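Local coordinates for cytochrome C (Marichromatium purpuratum 984, PDB 5LO9), which probably oxidises thiosulfate to tetrathionate, and may run the reverse reduction, passing electrons along covalently bound c-type hemes, at residues A305-Y310 with A355-I360; L263-F268 with L292-R297; P479-D482 with R487-A490; Y430-G435 with D498-P503. All coordinates share one frame; numbering follows the deposited sequence.

Contact 1: A305-Y310 with A355-I360; sequences AAWVAY and ALQSYI. With HEC (heme c), chain E; EDO (1,2-ethanediol), chain B; EDO (1,2-ethanediol), chain S.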
# COMPACT_ATOMS: atom_id res chain seq x y z
N ALA A 305 1.93 -10.54 7.08
CA ALA A 305 2.92 -9.87 7.91
C ALA A 305 3.73 -8.87 7.11
O ALA A 305 4.39 -8.01 7.70
CB ALA A 305 3.88 -10.88 8.54
N ALA A 306 3.67 -8.96 5.79
CA ALA A 306 4.47 -8.09 4.94
C ALA A 306 3.73 -6.82 4.59
O ALA A 306 4.34 -5.75 4.52
CB ALA A 306 4.87 -8.84 3.67
N TRP A 307 2.41 -6.90 4.37
CA TRP A 307 1.66 -5.73 3.95
C TRP A 307 1.88 -4.53 4.88
O TRP A 307 2.06 -3.40 4.41
CB TRP A 307 0.17 -6.05 3.88
CG TRP A 307 -0.63 -4.88 3.41
CD1 TRP A 307 -1.41 -4.02 4.16
CD2 TRP A 307 -0.71 -4.41 2.07
NE1 TRP A 307 -1.95 -3.06 3.36
CE2 TRP A 307 -1.54 -3.28 2.07
CE3 TRP A 307 -0.14 -4.83 0.87
CZ2 TRP A 307 -1.83 -2.59 0.90
CZ3 TRP A 307 -0.44 -4.13 -0.28
CH2 TRP A 307 -1.26 -3.03 -0.25
N VAL A 308 1.85 -4.77 6.19
CA VAL A 308 1.92 -3.68 7.17
C VAL A 308 3.34 -3.25 7.45
O VAL A 308 3.55 -2.36 8.28
CB VAL A 308 1.30 -4.06 8.53
CG1 VAL A 308 -0.20 -4.36 8.40
CG2 VAL A 308 2.04 -5.30 9.14
N ALA A 309 4.31 -3.86 6.80
CA ALA A 309 5.73 -3.64 7.05
C ALA A 309 6.40 -2.78 5.98
O ALA A 309 7.56 -2.39 6.16
CB ALA A 309 6.45 -4.99 7.13
N TYR A 310 5.74 -2.54 4.85
CA TYR A 310 6.29 -1.75 3.77
C TYR A 310 5.45 -0.49 3.57
O TYR A 310 4.22 -0.53 3.75
CB TYR A 310 6.33 -2.55 2.45
CG TYR A 310 7.33 -3.67 2.43
CD1 TYR A 310 8.56 -3.53 1.80
CD2 TYR A 310 7.06 -4.87 3.05
CE1 TYR A 310 9.48 -4.56 1.79
CE2 TYR A 310 7.97 -5.90 3.03
CZ TYR A 310 9.17 -5.74 2.42
OH TYR A 310 10.05 -6.79 2.43
N ALA A 355 -3.67 -6.76 -8.86
CA ALA A 355 -4.31 -7.91 -8.24
C ALA A 355 -3.45 -8.45 -7.09
O ALA A 355 -3.96 -8.69 -5.99
CB ALA A 355 -4.58 -8.99 -9.30
N LEU A 356 -2.15 -8.62 -7.31
CA LEU A 356 -1.34 -9.17 -6.25
C LEU A 356 -1.40 -8.27 -5.03
O LEU A 356 -1.54 -8.76 -3.90
CB LEU A 356 0.11 -9.36 -6.70
CG LEU A 356 0.36 -10.54 -7.67
CD1 LEU A 356 1.75 -10.40 -8.34
CD2 LEU A 356 0.24 -11.85 -6.92
N GLN A 357 -1.34 -6.96 -5.23
CA GLN A 357 -1.45 -6.08 -4.09
C GLN A 357 -2.84 -6.13 -3.47
O GLN A 357 -2.98 -5.99 -2.26
CB GLN A 357 -1.11 -4.66 -4.47
CG GLN A 357 0.35 -4.47 -4.75
CD GLN A 357 0.74 -3.04 -4.92
OE1 GLN A 357 1.15 -2.38 -3.97
NE2 GLN A 357 0.61 -2.54 -6.14
N SER A 358 -3.88 -6.34 -4.26
CA SER A 358 -5.21 -6.45 -3.66
C SER A 358 -5.34 -7.72 -2.83
O SER A 358 -5.90 -7.71 -1.72
CB SER A 358 -6.28 -6.43 -4.74
OG SER A 358 -6.36 -5.15 -5.35
N TYR A 359 -4.83 -8.83 -3.36
CA TYR A 359 -4.88 -10.09 -2.63
C TYR A 359 -4.10 -9.97 -1.34
O TYR A 359 -4.59 -10.36 -0.27
CB TYR A 359 -4.33 -11.21 -3.51
CG TYR A 359 -4.19 -12.53 -2.83
CD1 TYR A 359 -5.29 -13.17 -2.31
CD2 TYR A 359 -2.95 -13.12 -2.66
CE1 TYR A 359 -5.17 -14.36 -1.66
CE2 TYR A 359 -2.82 -14.33 -2.02
CZ TYR A 359 -3.94 -14.95 -1.53
OH TYR A 359 -3.83 -16.16 -0.88
N ILE A 360 -2.90 -9.39 -1.40
CA ILE A 360 -2.08 -9.31 -0.20
C ILE A 360 -2.73 -8.40 0.82
O ILE A 360 -2.67 -8.65 2.02
CB ILE A 360 -0.68 -8.83 -0.57
CG1 ILE A 360 0.05 -9.90 -1.38
CG2 ILE A 360 0.07 -8.50 0.66
CD1 ILE A 360 1.28 -9.38 -2.18
FE HEC E . 8.80 -13.93 -2.18
CHA HEC E . 9.93 -12.17 0.64
CHB HEC E . 6.13 -11.70 -2.55
CHC HEC E . 7.83 -15.55 -5.16
CHD HEC E . 11.16 -16.36 -1.58
NA HEC E . 8.16 -12.25 -1.13
C1A HEC E . 8.74 -11.72 -0.06
C2A HEC E . 8.05 -10.51 0.44
C3A HEC E . 6.94 -10.37 -0.48
C4A HEC E . 7.09 -11.50 -1.42
CMA HEC E . 5.88 -9.33 -0.43
CAA HEC E . 8.41 -9.68 1.65
CBA HEC E . 8.08 -10.47 2.91
CGA HEC E . 8.28 -9.64 4.16
O1A HEC E . 7.72 -10.05 5.21
O2A HEC E . 8.99 -8.59 4.13
NB HEC E . 7.29 -13.69 -3.59
C1B HEC E . 6.33 -12.74 -3.56
C2B HEC E . 5.41 -12.81 -4.70
C3B HEC E . 5.92 -13.94 -5.47
C4B HEC E . 7.09 -14.40 -4.70
CMB HEC E . 4.23 -11.95 -4.98
CAB HEC E . 5.37 -14.46 -6.76
CBB HEC E . 5.55 -13.37 -7.81
NC HEC E . 9.40 -15.65 -3.21
C1C HEC E . 8.89 -16.14 -4.35
C2C HEC E . 9.51 -17.43 -4.74
C3C HEC E . 10.50 -17.66 -3.68
C4C HEC E . 10.33 -16.50 -2.78
CMC HEC E . 9.17 -18.25 -5.96
CAC HEC E . 11.45 -18.82 -3.46
CBC HEC E . 12.24 -19.13 -4.69
ND HEC E . 10.28 -14.19 -0.73
C1D HEC E . 11.12 -15.21 -0.68
C2D HEC E . 12.05 -15.14 0.46
C3D HEC E . 11.71 -13.88 1.15
C4D HEC E . 10.60 -13.39 0.29
CMD HEC E . 13.10 -16.14 0.76
CAD HEC E . 12.31 -13.25 2.40
CBD HEC E . 13.83 -12.98 2.34
CGD HEC E . 14.36 -11.99 1.29
O1D HEC E . 14.08 -12.08 0.06
O2D HEC E . 15.13 -11.07 1.69
C1 EDO B . -6.87 -18.82 -2.25
O1 EDO B . -6.09 -20.00 -2.24
C2 EDO B . -6.84 -18.21 -0.83
O2 EDO B . -6.08 -17.01 -0.56
C1 EDO S . 2.62 0.71 -1.89
O1 EDO S . 2.96 -0.33 -2.85
C2 EDO S . 2.40 0.16 -0.47
O2 EDO S . 3.67 -0.06 0.28
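W307 carries most of this contact, bringing the benzo atoms CE3 and CZ3 of its indole up to helix 351-363. With CG anti to the backbone N (chi1 -178°), the ring leaves the short helix 304-307 toward I360 and Q357. I360 answers with its CG2 branch, which sits 3.7 Å from W307 CE3, and the same methyl also reaches W307 CB. The carbonyl oxygen of Q357 lies 3.7 Å from W307 CZ3, meeting the indole obliquely, while CB of Q357 is the side-chain atom that comes nearest to the ring. Beyond CG the chain of Q357 runs extended, and its OE1 accepts a hydrogen bond from O1 of an ethanediol at 3.0 Å. No hydrogen bond crosses between the segments, so they are joined by packing alone. M323 and F361 also touch the indole, and T369 of the second subunit packs on it. Farther along 305-310, Y310 OH donates to heme propionate O2A at 2.7 Å. R326 bonds the hydroxyl of Y310, and R377 bonds the heme. The indole packing of W307 on helix 351-363 lies next to the propionate side of a c-type heme pocket, to which A306 and Y310 belong.

Contact 2: L263-F268 with L292-R297; sequences LGARLF and LDNGRR. With EDO (1,2-ethanediol), chain B.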
# COMPACT_ATOMS: atom_id res chain seq x y z
N LEU A 263 -8.35 -12.78 -8.41
CA LEU A 263 -7.30 -12.86 -9.43
C LEU A 263 -5.93 -12.86 -8.79
O LEU A 263 -5.07 -13.66 -9.14
CB LEU A 263 -7.42 -11.68 -10.40
CG LEU A 263 -6.32 -11.64 -11.46
CD1 LEU A 263 -6.40 -12.84 -12.29
CD2 LEU A 263 -6.47 -10.42 -12.33
N GLY A 264 -5.70 -11.96 -7.84
CA GLY A 264 -4.41 -11.94 -7.18
C GLY A 264 -4.11 -13.26 -6.49
O GLY A 264 -2.97 -13.73 -6.49
N ALA A 265 -5.13 -13.88 -5.92
CA ALA A 265 -4.91 -15.20 -5.34
C ALA A 265 -4.56 -16.21 -6.41
O ALA A 265 -3.78 -17.13 -6.16
CB ALA A 265 -6.14 -15.69 -4.59
N ARG A 266 -5.11 -16.07 -7.61
CA ARG A 266 -4.76 -17.06 -8.62
C ARG A 266 -3.42 -16.75 -9.28
O ARG A 266 -2.68 -17.68 -9.62
CB ARG A 266 -5.93 -17.17 -9.62
CG ARG A 266 -5.69 -16.94 -11.08
CD ARG A 266 -6.64 -17.79 -11.96
NE ARG A 266 -5.82 -18.57 -12.89
CZ ARG A 266 -5.89 -19.88 -13.09
NH1 ARG A 266 -6.78 -20.59 -12.40
NH2 ARG A 266 -5.05 -20.48 -13.96
N LEU A 267 -3.03 -15.48 -9.40
CA LEU A 267 -1.70 -15.19 -9.89
C LEU A 267 -0.64 -15.64 -8.90
O LEU A 267 0.46 -16.02 -9.30
CB LEU A 267 -1.56 -13.71 -10.13
CG LEU A 267 -2.42 -13.04 -11.19
CD1 LEU A 267 -2.00 -11.56 -11.30
CD2 LEU A 267 -2.25 -13.73 -12.49
N PHE A 268 -0.95 -15.55 -7.61
CA PHE A 268 -0.02 -16.00 -6.58
C PHE A 268 0.23 -17.50 -6.69
O PHE A 268 1.37 -17.97 -6.53
CB PHE A 268 -0.60 -15.65 -5.21
CG PHE A 268 0.42 -15.55 -4.11
CD1 PHE A 268 1.03 -14.35 -3.84
CD2 PHE A 268 0.73 -16.66 -3.34
CE1 PHE A 268 1.96 -14.23 -2.81
CE2 PHE A 268 1.64 -16.55 -2.31
CZ PHE A 268 2.27 -15.32 -2.04
N LEU A 292 3.91 -20.52 1.77
CA LEU A 292 2.99 -21.65 1.79
C LEU A 292 1.56 -21.26 2.20
O LEU A 292 1.30 -20.24 2.85
CB LEU A 292 3.55 -22.69 2.74
CG LEU A 292 4.95 -23.15 2.39
CD1 LEU A 292 5.38 -24.16 3.41
CD2 LEU A 292 4.99 -23.74 1.00
N ASP A 293 0.63 -22.13 1.83
CA ASP A 293 -0.79 -21.88 2.00
C ASP A 293 -1.19 -20.61 1.28
O ASP A 293 -1.99 -19.80 1.75
CB ASP A 293 -1.21 -21.83 3.48
CG ASP A 293 -2.71 -22.04 3.65
OD1 ASP A 293 -3.35 -22.42 2.63
OD2 ASP A 293 -3.25 -21.86 4.77
N ASN A 294 -0.56 -20.41 0.12
CA ASN A 294 -0.88 -19.29 -0.77
C ASN A 294 -0.71 -17.95 -0.07
O ASN A 294 -1.47 -17.00 -0.28
CB ASN A 294 -2.28 -19.44 -1.35
CG ASN A 294 -2.37 -18.92 -2.78
OD1 ASN A 294 -1.42 -19.05 -3.56
ND2 ASN A 294 -3.53 -18.38 -3.14
N GLY A 295 0.34 -17.85 0.73
CA GLY A 295 0.67 -16.64 1.40
C GLY A 295 0.09 -16.51 2.78
O GLY A 295 0.29 -15.47 3.41
N ARG A 296 -0.55 -17.55 3.31
CA ARG A 296 -1.19 -17.41 4.63
C ARG A 296 -0.38 -17.97 5.79
O ARG A 296 -0.69 -17.64 6.94
CB ARG A 296 -2.55 -18.10 4.64
CG ARG A 296 -3.50 -17.69 3.53
CD ARG A 296 -4.66 -18.62 3.47
NE ARG A 296 -5.86 -18.04 2.89
CZ ARG A 296 -6.80 -17.42 3.60
NH1 ARG A 296 -6.67 -17.24 4.91
NH2 ARG A 296 -7.86 -16.97 2.97
N ARG A 297 0.65 -18.77 5.53
CA ARG A 297 1.27 -19.59 6.57
C ARG A 297 2.30 -18.82 7.39
O ARG A 297 3.36 -18.41 6.87
CB ARG A 297 1.95 -20.78 5.93
CG ARG A 297 2.67 -21.67 6.91
CD ARG A 297 1.71 -22.57 7.61
NE ARG A 297 2.38 -23.73 8.20
CZ ARG A 297 1.85 -24.52 9.12
NH1 ARG A 297 0.63 -24.29 9.59
NH2 ARG A 297 2.53 -25.55 9.53
C1 EDO B . -6.87 -18.82 -2.25
O1 EDO B . -6.09 -20.00 -2.24
C2 EDO B . -6.84 -18.21 -0.83
O2 EDO B . -6.08 -17.01 -0.56
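N294 reaches across to helix 256-269 with both ends of its amide. ND2 donates to the carbonyl oxygen of A265 at 3.3 Å, an almost straight bond (N-H...O 173°). The acceptor lies in the plane of the amide, whereas the donor is tilted 25° from the carbonyl plane of A265. The same nitrogen makes a weak second bond to O1 of an ethanediol, which also packs near A265 CB. The other end, OD1, lies 3.2 Å from F268 CD2, close to the ring plane and at its edge. The two side chains slide past each other in opposite directions, amide and ring nearly perpendicular. F268 is brought here by its first torsion: CG is anti to the backbone N (chi1 -157°), which carries the ring off the helix toward the turn. F268 CE2 then lies 3.5 Å from N294 C and 3.6 Å from G295 N, while F268 CZ approaches G295 CA at 4.0 Å. D293, N294 and G295 all have left-handed backbone angles; at G295 a side chain would run into the carbonyl before it and into F268 CZ. With an alanine at N294, the A265 carbonyl is likely to lose this donor and the edge of F268 its polar neighbour. Y359 OH bonds to the carbonyl oxygen of N294, tying the turn to helix 351-363. The turn directly follows the heme-binding sequence of C287, C290 and H291, and F268 touches heme c; a helix preceding the CXXCH motif and packing beside it is a feature of the cytochrome c fold.

Contact 3: P479-D482 with R487-A490; sequences PRFD and RTAA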
# COMPACT_ATOMS: atom_id res chain seq x y z
N PRO A 479 20.67 -11.43 -12.37
CA PRO A 479 20.33 -10.34 -13.30
C PRO A 479 21.25 -9.14 -13.22
O PRO A 479 21.31 -8.38 -14.19
CB PRO A 479 18.91 -9.96 -12.88
CG PRO A 479 18.36 -11.22 -12.30
CD PRO A 479 19.51 -11.87 -11.58
N ARG A 480 21.98 -8.96 -12.11
CA ARG A 480 22.98 -7.92 -11.91
C ARG A 480 24.35 -8.33 -12.44
O ARG A 480 25.33 -7.60 -12.23
CB ARG A 480 23.08 -7.60 -10.41
CG ARG A 480 21.74 -7.17 -9.81
CD ARG A 480 21.72 -7.24 -8.29
NE ARG A 480 21.91 -8.58 -7.76
CZ ARG A 480 21.95 -8.87 -6.47
NH1 ARG A 480 21.79 -7.92 -5.55
NH2 ARG A 480 22.15 -10.12 -6.09
N PHE A 481 24.44 -9.50 -13.06
CA PHE A 481 25.71 -9.96 -13.61
C PHE A 481 26.34 -8.87 -14.47
O PHE A 481 25.68 -8.27 -15.32
CB PHE A 481 25.50 -11.25 -14.42
CG PHE A 481 26.78 -11.92 -14.87
CD1 PHE A 481 27.73 -12.33 -13.94
CD2 PHE A 481 26.99 -12.22 -16.21
CE1 PHE A 481 28.91 -12.96 -14.33
CE2 PHE A 481 28.15 -12.86 -16.59
CZ PHE A 481 29.09 -13.24 -15.65
N ASP A 482 27.63 -8.68 -14.28
CA ASP A 482 28.40 -7.67 -14.97
C ASP A 482 29.27 -8.23 -16.11
O ASP A 482 29.79 -7.46 -16.91
CB ASP A 482 29.29 -6.99 -13.92
CG ASP A 482 30.66 -6.68 -14.41
OD1 ASP A 482 30.87 -5.50 -14.82
OD2 ASP A 482 31.53 -7.58 -14.37
N ARG A 487 33.71 -10.05 -10.02
CA ARG A 487 33.25 -8.70 -9.75
C ARG A 487 31.82 -8.74 -9.20
O ARG A 487 31.54 -8.18 -8.13
CB ARG A 487 33.37 -7.87 -11.03
CG ARG A 487 33.13 -6.39 -10.83
CD ARG A 487 33.98 -5.82 -9.69
NE ARG A 487 33.84 -4.36 -9.64
CZ ARG A 487 33.90 -3.63 -8.53
NH1 ARG A 487 34.10 -4.21 -7.35
NH2 ARG A 487 33.74 -2.31 -8.62
N THR A 488 30.91 -9.45 -9.88
CA THR A 488 29.54 -9.59 -9.41
C THR A 488 29.51 -10.19 -8.01
O THR A 488 28.65 -9.85 -7.18
CB THR A 488 28.72 -10.46 -10.38
OG1 THR A 488 28.59 -9.81 -11.65
CG2 THR A 488 27.32 -10.72 -9.86
N ALA A 489 30.45 -11.10 -7.73
CA ALA A 489 30.49 -11.72 -6.41
C ALA A 489 30.85 -10.71 -5.34
O ALA A 489 30.22 -10.68 -4.27
CB ALA A 489 31.47 -12.87 -6.41
N ALA A 490 31.85 -9.88 -5.61
CA ALA A 490 32.34 -8.96 -4.59
C ALA A 490 31.33 -7.88 -4.25
O ALA A 490 31.31 -7.38 -3.12
CB ALA A 490 33.64 -8.36 -5.06
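T488 makes the one hydrogen bond between the segments: its OG1 accepts from the backbone N of D482 at 3.0 Å, with an N-H...O angle of 151°. The hydroxyl lies beside its own backbone N and anti to the carbonyl carbon (chi1 -65°), where it faces the loop and can also make a weak bond to the carbonyl oxygen of S484. The oxygen thus serves the loop through D482 N and, weakly, S484 just ahead of the helix.

Packing surrounds that bond. F481 turns its CB away from the helix, yet ring atom CD1 comes within 3.5 Å of T488 OG1, the two side chains crossing at about a right angle. CG2 of T488 lies 4.2 Å from F481 CA.

Between the segments charge plays little part. D482 OD2 touches the aliphatic CB of R487 at 3.8 Å, but the guanidinium leads off, and D482 OD1 stays 6.1 Å from R487 NE. OD2 accepts instead from the backbone N of S484, and R480 forms a salt bridge with D478.

This surface contact folds the loop that follows helix 460-470 back onto the start of helix 485-492, with Y500 from the later chain packing on both F481 and T488.

Contact 4: Y430-G435 with D498-P503; sequences YNWGAG and DLYGEP. With HEC (heme c), chain E; THJ (thiosulfate), chain J.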
# COMPACT_ATOMS: atom_id res chain seq x y z
N TYR A 430 14.79 -20.76 -9.20
CA TYR A 430 15.06 -19.36 -8.93
C TYR A 430 16.50 -19.04 -9.28
O TYR A 430 17.38 -19.92 -9.25
CB TYR A 430 14.80 -19.04 -7.45
CG TYR A 430 15.44 -20.00 -6.45
CD1 TYR A 430 16.76 -19.81 -6.01
CD2 TYR A 430 14.73 -21.07 -5.94
CE1 TYR A 430 17.35 -20.65 -5.09
CE2 TYR A 430 15.32 -21.95 -4.99
CZ TYR A 430 16.62 -21.72 -4.58
OH TYR A 430 17.21 -22.54 -3.66
N ASN A 431 16.77 -17.75 -9.58
CA ASN A 431 18.09 -17.40 -10.10
C ASN A 431 19.01 -16.98 -8.95
O ASN A 431 18.64 -17.00 -7.77
CB ASN A 431 17.98 -16.36 -11.24
CG ASN A 431 17.65 -14.90 -10.81
OD1 ASN A 431 18.02 -14.41 -9.72
ND2 ASN A 431 16.99 -14.19 -11.73
N TRP A 432 20.26 -16.64 -9.30
CA TRP A 432 21.32 -16.44 -8.32
C TRP A 432 21.15 -15.16 -7.52
O TRP A 432 21.91 -14.94 -6.57
CB TRP A 432 22.68 -16.42 -9.01
CG TRP A 432 23.35 -17.76 -9.19
CD1 TRP A 432 23.55 -18.44 -10.37
CD2 TRP A 432 23.94 -18.56 -8.17
NE1 TRP A 432 24.22 -19.61 -10.13
CE2 TRP A 432 24.48 -19.71 -8.79
CE3 TRP A 432 24.07 -18.42 -6.80
CZ2 TRP A 432 25.11 -20.71 -8.07
CZ3 TRP A 432 24.71 -19.41 -6.09
CH2 TRP A 432 25.22 -20.54 -6.72
N GLY A 433 20.19 -14.32 -7.88
CA GLY A 433 19.92 -13.13 -7.11
C GLY A 433 18.82 -13.31 -6.10
O GLY A 433 18.61 -12.44 -5.26
N ALA A 434 18.11 -14.44 -6.17
CA ALA A 434 16.96 -14.66 -5.27
C ALA A 434 17.43 -14.97 -3.86
O ALA A 434 18.45 -15.65 -3.65
CB ALA A 434 16.08 -15.80 -5.77
N GLY A 435 16.69 -14.44 -2.88
CA GLY A 435 17.01 -14.65 -1.49
C GLY A 435 17.16 -16.10 -1.11
O GLY A 435 17.97 -16.44 -0.23
N ASP A 498 26.66 -17.12 1.20
CA ASP A 498 26.36 -16.94 -0.23
C ASP A 498 27.50 -17.65 -0.96
O ASP A 498 28.66 -17.24 -0.86
CB ASP A 498 26.24 -15.44 -0.59
CG ASP A 498 25.57 -15.20 -1.95
OD1 ASP A 498 24.80 -14.19 -2.16
OD2 ASP A 498 25.82 -16.08 -2.80
N LEU A 499 27.18 -18.71 -1.69
CA LEU A 499 28.21 -19.49 -2.35
C LEU A 499 28.48 -19.02 -3.76
O LEU A 499 29.31 -19.63 -4.44
CB LEU A 499 27.85 -20.98 -2.39
CG LEU A 499 27.41 -21.63 -1.08
CD1 LEU A 499 27.19 -23.14 -1.26
CD2 LEU A 499 28.39 -21.34 -0.00
N TYR A 500 27.81 -17.97 -4.22
CA TYR A 500 28.10 -17.41 -5.53
C TYR A 500 29.56 -17.01 -5.59
O TYR A 500 30.06 -16.32 -4.69
CB TYR A 500 27.18 -16.21 -5.81
CG TYR A 500 27.29 -15.62 -7.19
CD1 TYR A 500 26.35 -15.96 -8.17
CD2 TYR A 500 28.33 -14.76 -7.54
CE1 TYR A 500 26.43 -15.41 -9.48
CE2 TYR A 500 28.41 -14.20 -8.84
CZ TYR A 500 27.47 -14.53 -9.80
OH TYR A 500 27.55 -14.02 -11.09
N GLY A 501 30.26 -17.48 -6.62
CA GLY A 501 31.66 -17.19 -6.79
C GLY A 501 32.62 -18.20 -6.18
O GLY A 501 33.78 -18.27 -6.62
N GLU A 502 32.18 -18.93 -5.15
CA GLU A 502 33.02 -19.96 -4.55
C GLU A 502 33.29 -21.09 -5.55
O GLU A 502 32.47 -21.37 -6.45
CB GLU A 502 32.36 -20.56 -3.30
CG GLU A 502 32.00 -19.57 -2.20
CD GLU A 502 33.20 -18.91 -1.56
OE1 GLU A 502 34.32 -19.48 -1.64
OE2 GLU A 502 33.02 -17.81 -0.99
N PRO A 503 34.57 -21.85 -5.41
CA PRO A 503 34.95 -22.87 -6.40
C PRO A 503 34.39 -24.25 -6.06
O PRO A 503 35.12 -25.19 -5.78
CB PRO A 503 36.48 -22.84 -6.31
CG PRO A 503 36.75 -22.52 -4.94
CD PRO A 503 35.63 -21.65 -4.41
FE HEC E . 8.80 -13.93 -2.18
CHA HEC E . 9.93 -12.17 0.64
CHB HEC E . 6.13 -11.70 -2.55
CHC HEC E . 7.83 -15.55 -5.16
CHD HEC E . 11.16 -16.36 -1.58
NA HEC E . 8.16 -12.25 -1.13
C1A HEC E . 8.74 -11.72 -0.06
C2A HEC E . 8.05 -10.51 0.44
C3A HEC E . 6.94 -10.37 -0.48
C4A HEC E . 7.09 -11.50 -1.42
CMA HEC E . 5.88 -9.33 -0.43
CAA HEC E . 8.41 -9.68 1.65
CBA HEC E . 8.08 -10.47 2.91
CGA HEC E . 8.28 -9.64 4.16
O1A HEC E . 7.72 -10.05 5.21
O2A HEC E . 8.99 -8.59 4.13
NB HEC E . 7.29 -13.69 -3.59
C1B HEC E . 6.33 -12.74 -3.56
C2B HEC E . 5.41 -12.81 -4.70
C3B HEC E . 5.92 -13.94 -5.47
C4B HEC E . 7.09 -14.40 -4.70
CMB HEC E . 4.23 -11.95 -4.98
CAB HEC E . 5.37 -14.46 -6.76
CBB HEC E . 5.55 -13.37 -7.81
NC HEC E . 9.40 -15.65 -3.21
C1C HEC E . 8.89 -16.14 -4.35
C2C HEC E . 9.51 -17.43 -4.74
C3C HEC E . 10.50 -17.66 -3.68
C4C HEC E . 10.33 -16.50 -2.78
CMC HEC E . 9.17 -18.25 -5.96
CAC HEC E . 11.45 -18.82 -3.46
CBC HEC E . 12.24 -19.13 -4.69
ND HEC E . 10.28 -14.19 -0.73
C1D HEC E . 11.12 -15.21 -0.68
C2D HEC E . 12.05 -15.14 0.46
C3D HEC E . 11.71 -13.88 1.15
C4D HEC E . 10.60 -13.39 0.29
CMD HEC E . 13.10 -16.14 0.76
CAD HEC E . 12.31 -13.25 2.40
CBD HEC E . 13.83 -12.98 2.34
CGD HEC E . 14.36 -11.99 1.29
O1D HEC E . 14.08 -12.08 0.06
O2D HEC E . 15.13 -11.07 1.69
S1 THJ J . 13.14 -11.92 -3.61
O1 THJ J . 13.18 -10.47 -3.99
O2 THJ J . 14.10 -12.22 -2.50
O3 THJ J . 13.61 -12.70 -4.77
S2 THJ J . 11.41 -12.46 -3.25
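Y500 sets the edge of its ring over one face of W432, a T-shaped pair with the planes at 81° and 5.2 Å between the centroid of Y500 and that of the five-membered indole ring. CD1 of Y500 is the nearest ring atom, 3.5 Å from W432 CD2 and displaced toward the rim of the indole. CE1 beside it lies 3.9 Å from W432 CG, and Y500 CB packs near CE3, which makes this the dense part of the contact. Y500 takes this position with CG anti to its backbone N (chi1 -174°). Both polar ends are occupied beyond the pair, W432 NE1 by E474 and Y500 OH by Q477.

Packing thins on either side of Y500 in the chain. L499 offers little more than its carbonyl carbon, 4.4 Å from W432 CZ3, and past Y500 the chain turns through G501 to the exposed P503 without touching 430-435. An Asx turn braces each segment: D498 OD2 accepts from Y500 N at 3.1 Å, and N431 OD1 from G433 N at 2.8 Å. Replacing W432 by a leucine would probably take the aromatic face from the edge of Y500 and the indole N-H from E474.

Inward, G435 N makes a weak bond to thiosulfate O2, and Y430 CD2 packs 3.4 Å from heme CBC. The contact joins the loop between strand 418-421 and helix 439-449 to the tail after helix 485-492, of which V485, T488 and A489 also touch Y500.

In the fold
The four contacts form two pairs. Contacts 1 and 2, with centres 11 Å apart, meet where helix 351-363 packs on helix 256-269: Y359 CE1 packs 3.4 Å from A265 CB. Contacts 3 and 4 have centres 10 Å apart, contact 3 nested within the chain loop that contact 4 closes, and F481 CD1 packs 3.3 Å from Y500 OH. Between the pairs no atoms touch; the nearest atoms of contacts 1 and 4 are about 11 Å apart, yet both reach the same heme, one at a propionate and the other near CBC. Thiosulfate sits over that heme, its S2 3.2 Å from the iron, next to A434 and G435 of contact 4, while the side chain of F268 in contact 2 stays about 10 Å from it.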